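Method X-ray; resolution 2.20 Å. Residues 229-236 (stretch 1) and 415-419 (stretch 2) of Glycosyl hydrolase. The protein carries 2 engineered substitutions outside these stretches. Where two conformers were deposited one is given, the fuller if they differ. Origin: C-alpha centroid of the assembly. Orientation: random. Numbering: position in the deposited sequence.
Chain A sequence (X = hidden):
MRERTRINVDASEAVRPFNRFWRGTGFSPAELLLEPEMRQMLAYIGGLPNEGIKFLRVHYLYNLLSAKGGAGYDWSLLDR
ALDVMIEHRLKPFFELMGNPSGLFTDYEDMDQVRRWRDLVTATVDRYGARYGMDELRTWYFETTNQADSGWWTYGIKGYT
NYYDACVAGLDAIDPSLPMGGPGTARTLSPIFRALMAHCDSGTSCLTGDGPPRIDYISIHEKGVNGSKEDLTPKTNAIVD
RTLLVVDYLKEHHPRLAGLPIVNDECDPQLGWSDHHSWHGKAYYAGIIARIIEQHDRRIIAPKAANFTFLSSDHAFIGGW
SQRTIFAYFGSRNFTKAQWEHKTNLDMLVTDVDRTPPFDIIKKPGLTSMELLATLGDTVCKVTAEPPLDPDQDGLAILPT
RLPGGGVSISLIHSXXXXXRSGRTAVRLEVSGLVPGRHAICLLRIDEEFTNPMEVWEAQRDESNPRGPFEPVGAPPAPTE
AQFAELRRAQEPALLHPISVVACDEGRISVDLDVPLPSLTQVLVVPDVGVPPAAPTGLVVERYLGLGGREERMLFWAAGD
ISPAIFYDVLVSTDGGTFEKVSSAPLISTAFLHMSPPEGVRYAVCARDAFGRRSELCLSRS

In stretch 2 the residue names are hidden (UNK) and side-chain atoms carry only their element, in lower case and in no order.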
# COMPACT_ATOMS: atom_id res chain seq x y z
N GLU A 229 23.81 -6.80 -6.52
CA GLU A 229 23.41 -7.82 -7.49
C GLU A 229 21.92 -8.03 -7.41
O GLU A 229 21.34 -7.89 -6.34
CB GLU A 229 24.10 -9.15 -7.24
CG GLU A 229 25.49 -9.19 -7.88
CD GLU A 229 26.47 -8.33 -7.15
OE1 GLU A 229 26.65 -8.61 -5.98
OE2 GLU A 229 27.01 -7.40 -7.74
N ASP A 230 21.32 -8.40 -8.53
CA ASP A 230 19.91 -8.82 -8.55
C ASP A 230 19.69 -10.23 -8.04
O ASP A 230 19.38 -11.16 -8.79
CB ASP A 230 19.32 -8.68 -9.96
CG ASP A 230 19.06 -7.23 -10.32
OD1 ASP A 230 19.21 -6.32 -9.50
OD2 ASP A 230 18.70 -6.99 -11.47
N LEU A 231 19.84 -10.38 -6.75
CA LEU A 231 19.55 -11.63 -6.12
C LEU A 231 18.04 -11.90 -6.24
O LEU A 231 17.22 -10.96 -6.39
CB LEU A 231 19.99 -11.57 -4.65
CG LEU A 231 21.47 -11.27 -4.39
CD1 LEU A 231 21.72 -11.35 -2.88
CD2 LEU A 231 22.44 -12.17 -5.11
N THR A 232 17.70 -13.18 -6.21
CA THR A 232 16.35 -13.65 -6.49
C THR A 232 15.51 -13.72 -5.19
O THR A 232 15.87 -14.44 -4.29
CB THR A 232 16.41 -15.03 -7.17
OG1 THR A 232 16.99 -14.85 -8.47
CG2 THR A 232 15.01 -15.57 -7.38
N PRO A 233 14.44 -12.93 -5.07
CA PRO A 233 13.56 -13.12 -3.88
C PRO A 233 13.11 -14.58 -3.65
O PRO A 233 12.77 -15.25 -4.60
CB PRO A 233 12.33 -12.26 -4.20
CG PRO A 233 12.87 -11.18 -5.11
CD PRO A 233 13.92 -11.88 -5.96
N LYS A 234 13.15 -15.06 -2.41
CA LYS A 234 12.62 -16.39 -2.03
C LYS A 234 11.30 -16.17 -1.27
O LYS A 234 11.30 -16.03 -0.06
CB LYS A 234 13.63 -17.15 -1.11
CG LYS A 234 14.78 -17.85 -1.84
CD LYS A 234 15.36 -16.96 -2.94
CE LYS A 234 16.73 -17.36 -3.57
NZ LYS A 234 17.77 -16.35 -3.15
N THR A 235 10.20 -16.07 -1.99
CA THR A 235 8.97 -15.58 -1.39
C THR A 235 8.40 -16.59 -0.38
O THR A 235 7.94 -16.18 0.70
CB THR A 235 7.93 -15.17 -2.44
OG1 THR A 235 7.72 -16.25 -3.35
CG2 THR A 235 8.40 -13.99 -3.22
N ASN A 236 8.38 -17.86 -0.74
CA ASN A 236 7.88 -18.88 0.19
C ASN A 236 8.64 -18.94 1.51
O ASN A 236 8.04 -19.28 2.56
CB ASN A 236 7.75 -20.28 -0.46
CG ASN A 236 6.36 -20.53 -1.12
OD1 ASN A 236 6.27 -20.97 -2.28
ND2 ASN A 236 5.30 -20.27 -0.41
N UNK A 415 6.62 -15.95 -10.77
CA UNK A 415 7.63 -16.81 -10.13
C UNK A 415 8.74 -15.93 -9.51
O UNK A 415 8.90 -14.75 -9.88
c UNK A 415 8.96 -17.06 -12.29
c UNK A 415 8.27 -17.80 -11.14
c UNK A 415 7.22 -18.78 -11.72
N UNK A 416 9.51 -16.52 -8.60
CA UNK A 416 10.58 -15.82 -7.93
C UNK A 416 11.63 -15.32 -8.92
O UNK A 416 12.12 -14.19 -8.80
c UNK A 416 11.22 -16.75 -6.89
c UNK A 416 10.34 -16.94 -5.67
o UNK A 416 9.27 -16.31 -5.55
o UNK A 416 10.71 -17.70 -4.79
N UNK A 417 11.95 -16.14 -9.92
CA UNK A 417 12.99 -15.73 -10.88
C UNK A 417 12.56 -14.54 -11.71
O UNK A 417 11.47 -14.49 -12.33
c UNK A 417 13.47 -16.91 -11.74
N UNK A 418 13.46 -13.57 -11.75
CA UNK A 418 13.21 -12.26 -12.38
C UNK A 418 13.27 -12.32 -13.91
O UNK A 418 12.56 -11.64 -14.60
c UNK A 418 15.28 -10.65 -9.62
c UNK A 418 14.28 -11.26 -11.87
c UNK A 418 14.02 -11.02 -10.37
c UNK A 418 14.19 -9.92 -12.60
N UNK A 419 14.14 -13.16 -14.40
CA UNK A 419 14.56 -13.32 -15.77
C UNK A 419 13.73 -14.39 -16.51
O UNK A 419 14.27 -14.98 -17.44
o UNK A 419 15.96 -16.16 -15.37
n UNK A 419 16.43 -14.96 -13.57
c UNK A 419 16.05 -13.81 -15.71
c UNK A 419 16.18 -15.09 -14.87
O HOH W 1 16.16 -14.05 -10.79
O HOH W 2 9.62 -19.27 -3.10

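Position 415 carries three side-chain carbons, the first bonded to the other two, and nothing else. A fork directly at CB with no further atoms is valine, so this is Val415. Its CA-to-CB bond points away from stretch 1 and the side chain makes no contact with it; it belongs to the buried interior rather than to this contact.

Position 416 has two carbons in line, the second carrying two oxygens: a short carboxylate. One oxygen lies 2.7 Å from Thr235 OG1, the other 3.3 Å from Thr235 N. Two carbons ending in two oxygens make Asp416. Its chi1 is m, and although CA-to-CB runs sideways, the end of the side chain comes nearer to stretch 1. Thr235 donates to it twice, OG1 to OD1 and, at an N-H...acceptor angle of 156°, N to OD2, so a single residue engages both carboxylate oxygens.

Position 417 shows one carbon beyond CA, which makes it Ala417. Its CB points away from stretch 1, and what meets the partner is backbone: Ala417 N lies 4.0 Å from Thr232 CG2.

Position 418 holds four carbons, forked at the first, with one arm two carbons long. The tip of that arm sits 3.8 Å from Leu231 O and 4.1 Å from Pro233 CD. A fork at CB with unequal arms is isoleucine, Ile418. The atom at the tip is CD1, carried on an m, t side chain whose CA-to-CB bond points toward stretch 1, and it packs against the proline ring.

Position 419 has two carbons, the second bearing one oxygen and one nitrogen. That is a short amide, Asn419. Its CA-to-CB bond runs sideways and its end comes nearer, but it makes no contact with stretch 1.

The contact joins a polar clasp to a small apolar patch. Asp416 contributes the largest covered area, 96 Å², and its carboxylate receives the Thr235 backbone and hydroxyl together. Pro233 O and Asp416 OD2, both acceptors, also lie 3.2 Å apart without a hydrogen bond. Water helps: one molecule donates to Asp416 OD2 at 2.6 Å and accepts from Asn236 N at 3.0 Å, while another accepts from Ile418 N at 2.9 Å and hydrogen-bonds Thr232 OG1 at 2.6 Å. Between clasp and patch, Thr232 CG2 rests 3.5 Å from Asp416 O. The rule to read is economical: one acid takes both hydrogen bonds made directly across the contact, one isoleucine fills space, and two waters bridge the stretches.

Stretch 2, residues 415-419: VDAIN
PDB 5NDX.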